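Local coordinates for protein neurotrypsin (Mus musculus, PDB 6H8M) that contributes to neuronal plasticity as a secreted serine protease, whose third scavenger receptor cysteine-rich domain is the part described, at residues 21-26 / 67-72. Sequence-based numbering, arbitrary orientation.
Sequences VFVNGQ and PIHMDN
His69 reaches across to the hairpin turn of residues 23-26 and gives it a single hydrogen bond, from NE2 to the backbone O of Gln26, 2.8 Å long with an N-H...O angle of 157°. This carbonyl already takes the backbone N-H of Val23, a bond that closes the type I' turn together with the reverse one from Gln26 N to Val23 O. The two donors come to Gln26 O from opposite faces of its carbonyl plane, the imidazole standing well above that plane while the oxygen stays close to the plane of the ring. The bond illustrates how a side chain from the adjacent strand can take up a carbonyl at the end of a tight turn. The carbonyl of Val21 lies at the ring edge, 3.2 Å from His69 CD2.

Apolar contacts pack against the ring as well. Val23 CB sits almost exactly over the centre of one imidazole face, 3.6 Å from the centroid, in a CH-pi contact. With CG1 anti to the carbonyl carbon (chi1 -53°), Val21 CG2 falls between the backbone N and the carbonyl carbon and packs 3.7 Å from His69 CD2, and the methyl CE of Met70 approaches the CG2 methyls of both valines more loosely. An alanine in place of His69 would probably leave Gln26 O with the Val23 N-H but without its second donor, and open a gap where the ring packs on Val23 CB and Val21 CG2. Farther along, the amide end of Gln26 lies against the Pro67 ring, with NE2 3.7 Å from CD.

Strands 18-23 and 68-74 are not sheet neighbours: strand 26-30 runs between them, hydrogen-bonding through Gly28 to Val21 and through Thr29 to Pro67 and His69. Val21 and Val23 thus meet strand 68-74 across the middle strand of the SRCR domain's five-stranded sheet, while Gln26, at the start of that strand, makes the polar contact, with Leu82 and Ile30 against Val21 and Phe4 against Met70.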
loop_
_atom_site.group_PDB
_atom_site.type_symbol
_atom_site.label_atom_id
_atom_site.label_comp_id
_atom_site.label_asym_id
_atom_site.label_seq_id
_atom_site.Cartn_x
_atom_site.Cartn_y
_atom_site.Cartn_z
ATOM N N VAL A 21 4.196 -6.077 -1.320
ATOM C CA VAL A 21 5.525 -5.783 -0.871
ATOM C C VAL A 21 6.254 -7.096 -0.605
ATOM O O VAL A 21 5.627 -8.098 -0.237
ATOM C CB VAL A 21 5.509 -4.923 0.391
ATOM C CG1 VAL A 21 4.655 -3.697 0.192
ATOM C CG2 VAL A 21 4.946 -5.710 1.567
ATOM N N PHE A 22 7.569 -7.111 -0.852
ATOM C CA PHE A 22 8.338 -8.335 -0.773
ATOM C C PHE A 22 9.185 -8.293 0.506
ATOM O O PHE A 22 10.037 -7.436 0.656
ATOM C CB PHE A 22 9.268 -8.500 -1.976
ATOM C CG PHE A 22 9.951 -9.844 -2.036
ATOM C CD1 PHE A 22 9.274 -10.922 -2.581
ATOM C CD2 PHE A 22 11.218 -10.066 -1.485
ATOM C CE1 PHE A 22 9.866 -12.168 -2.642
ATOM C CE2 PHE A 22 11.807 -11.327 -1.539
ATOM C CZ PHE A 22 11.134 -12.371 -2.117
ATOM N N VAL A 23 8.852 -9.190 1.422
ATOM C CA VAL A 23 9.380 -9.213 2.812
ATOM C C VAL A 23 9.542 -10.682 3.192
ATOM O O VAL A 23 8.652 -11.461 2.923
ATOM C CB VAL A 23 8.378 -8.552 3.768
ATOM C CG1 VAL A 23 8.870 -8.537 5.203
ATOM C CG2 VAL A 23 8.085 -7.113 3.388
ATOM N N ASN A 24 10.637 -11.055 3.862
ATOM C CA ASN A 24 10.780 -12.399 4.371
ATOM C C ASN A 24 10.556 -13.449 3.282
ATOM O O ASN A 24 9.896 -14.443 3.507
ATOM C CB ASN A 24 9.826 -12.582 5.559
ATOM C CG ASN A 24 10.327 -11.824 6.773
ATOM O OD1 ASN A 24 11.513 -11.613 6.897
ATOM N ND2 ASN A 24 9.423 -11.372 7.611
ATOM N N GLY A 25 11.074 -13.188 2.090
ATOM C CA GLY A 25 11.125 -14.162 1.006
ATOM C C GLY A 25 9.813 -14.298 0.269
ATOM O O GLY A 25 9.700 -15.174 -0.568
ATOM N N GLN A 26 8.785 -13.499 0.575
ATOM C CA GLN A 26 7.482 -13.646 -0.094
ATOM C C GLN A 26 6.831 -12.305 -0.423
ATOM O O GLN A 26 6.918 -11.345 0.321
ATOM C CB GLN A 26 6.415 -14.337 0.761
ATOM C CG GLN A 26 6.721 -15.797 0.999
ATOM C CD GLN A 26 5.617 -16.413 1.823
ATOM O OE1 GLN A 26 5.703 -16.498 3.040
ATOM N NE2 GLN A 26 4.533 -16.771 1.160
ATOM N N PRO A 67 0.882 -13.765 2.735
ATOM C CA PRO A 67 0.992 -13.036 3.979
ATOM C C PRO A 67 0.423 -11.633 3.855
ATOM O O PRO A 67 0.457 -11.045 2.761
ATOM C CB PRO A 67 2.479 -12.978 4.324
ATOM C CG PRO A 67 3.170 -13.766 3.247
ATOM C CD PRO A 67 2.186 -14.097 2.155
ATOM N N ILE A 68 -0.067 -11.142 4.971
ATOM C CA ILE A 68 -0.317 -9.713 5.137
ATOM C C ILE A 68 0.851 -9.157 5.929
ATOM O O ILE A 68 1.026 -9.483 7.080
ATOM C CB ILE A 68 -1.664 -9.459 5.801
ATOM C CG1 ILE A 68 -2.777 -10.155 5.013
ATOM C CG2 ILE A 68 -1.911 -7.954 5.967
ATOM C CD1 ILE A 68 -4.125 -10.039 5.704
ATOM N N HIS A 69 1.754 -8.480 5.245
ATOM C CA HIS A 69 3.066 -8.163 5.814
ATOM C C HIS A 69 2.987 -7.004 6.791
ATOM O O HIS A 69 3.836 -6.971 7.740
ATOM C CB HIS A 69 4.078 -7.833 4.734
ATOM C CG HIS A 69 4.596 -9.005 4.016
ATOM N ND1 HIS A 69 5.011 -10.120 4.686
ATOM C CD2 HIS A 69 4.871 -9.204 2.703
ATOM C CE1 HIS A 69 5.500 -10.990 3.833
ATOM N NE2 HIS A 69 5.424 -10.443 2.568
ATOM N N MET A 70 2.101 -6.029 6.552
ATOM C CA MET A 70 2.080 -4.849 7.408
ATOM C C MET A 70 0.611 -4.525 7.693
ATOM O O MET A 70 -0.251 -4.693 6.801
ATOM C CB MET A 70 2.786 -3.641 6.765
ATOM C CG MET A 70 4.109 -3.983 6.122
ATOM S SD MET A 70 4.832 -2.645 5.089
ATOM C CE MET A 70 6.513 -3.237 4.942
ATOM N N ASP A 71 0.369 -4.084 8.922
ATOM C CA ASP A 71 -0.951 -4.009 9.599
ATOM C C ASP A 71 -1.328 -2.559 9.867
ATOM O O ASP A 71 -2.517 -2.194 9.663
ATOM C CB ASP A 71 -0.958 -4.685 10.977
ATOM C CG ASP A 71 -1.018 -6.202 10.959
ATOM O OD1 ASP A 71 -1.970 -6.747 10.327
ATOM O OD2 ASP A 71 -0.099 -6.827 11.562
ATOM N N ASN A 72 -0.355 -1.737 10.283
ATOM C CA ASN A 72 -0.646 -0.365 10.633
ATOM C C ASN A 72 0.570 0.506 10.391
ATOM O O ASN A 72 1.326 0.792 11.303
ATOM C CB ASN A 72 -1.029 -0.195 12.111
ATOM C CG ASN A 72 -2.482 0.187 12.278
ATOM O OD1 ASN A 72 -2.823 1.372 12.263
ATOM N ND2 ASN A 72 -3.334 -0.809 12.427
#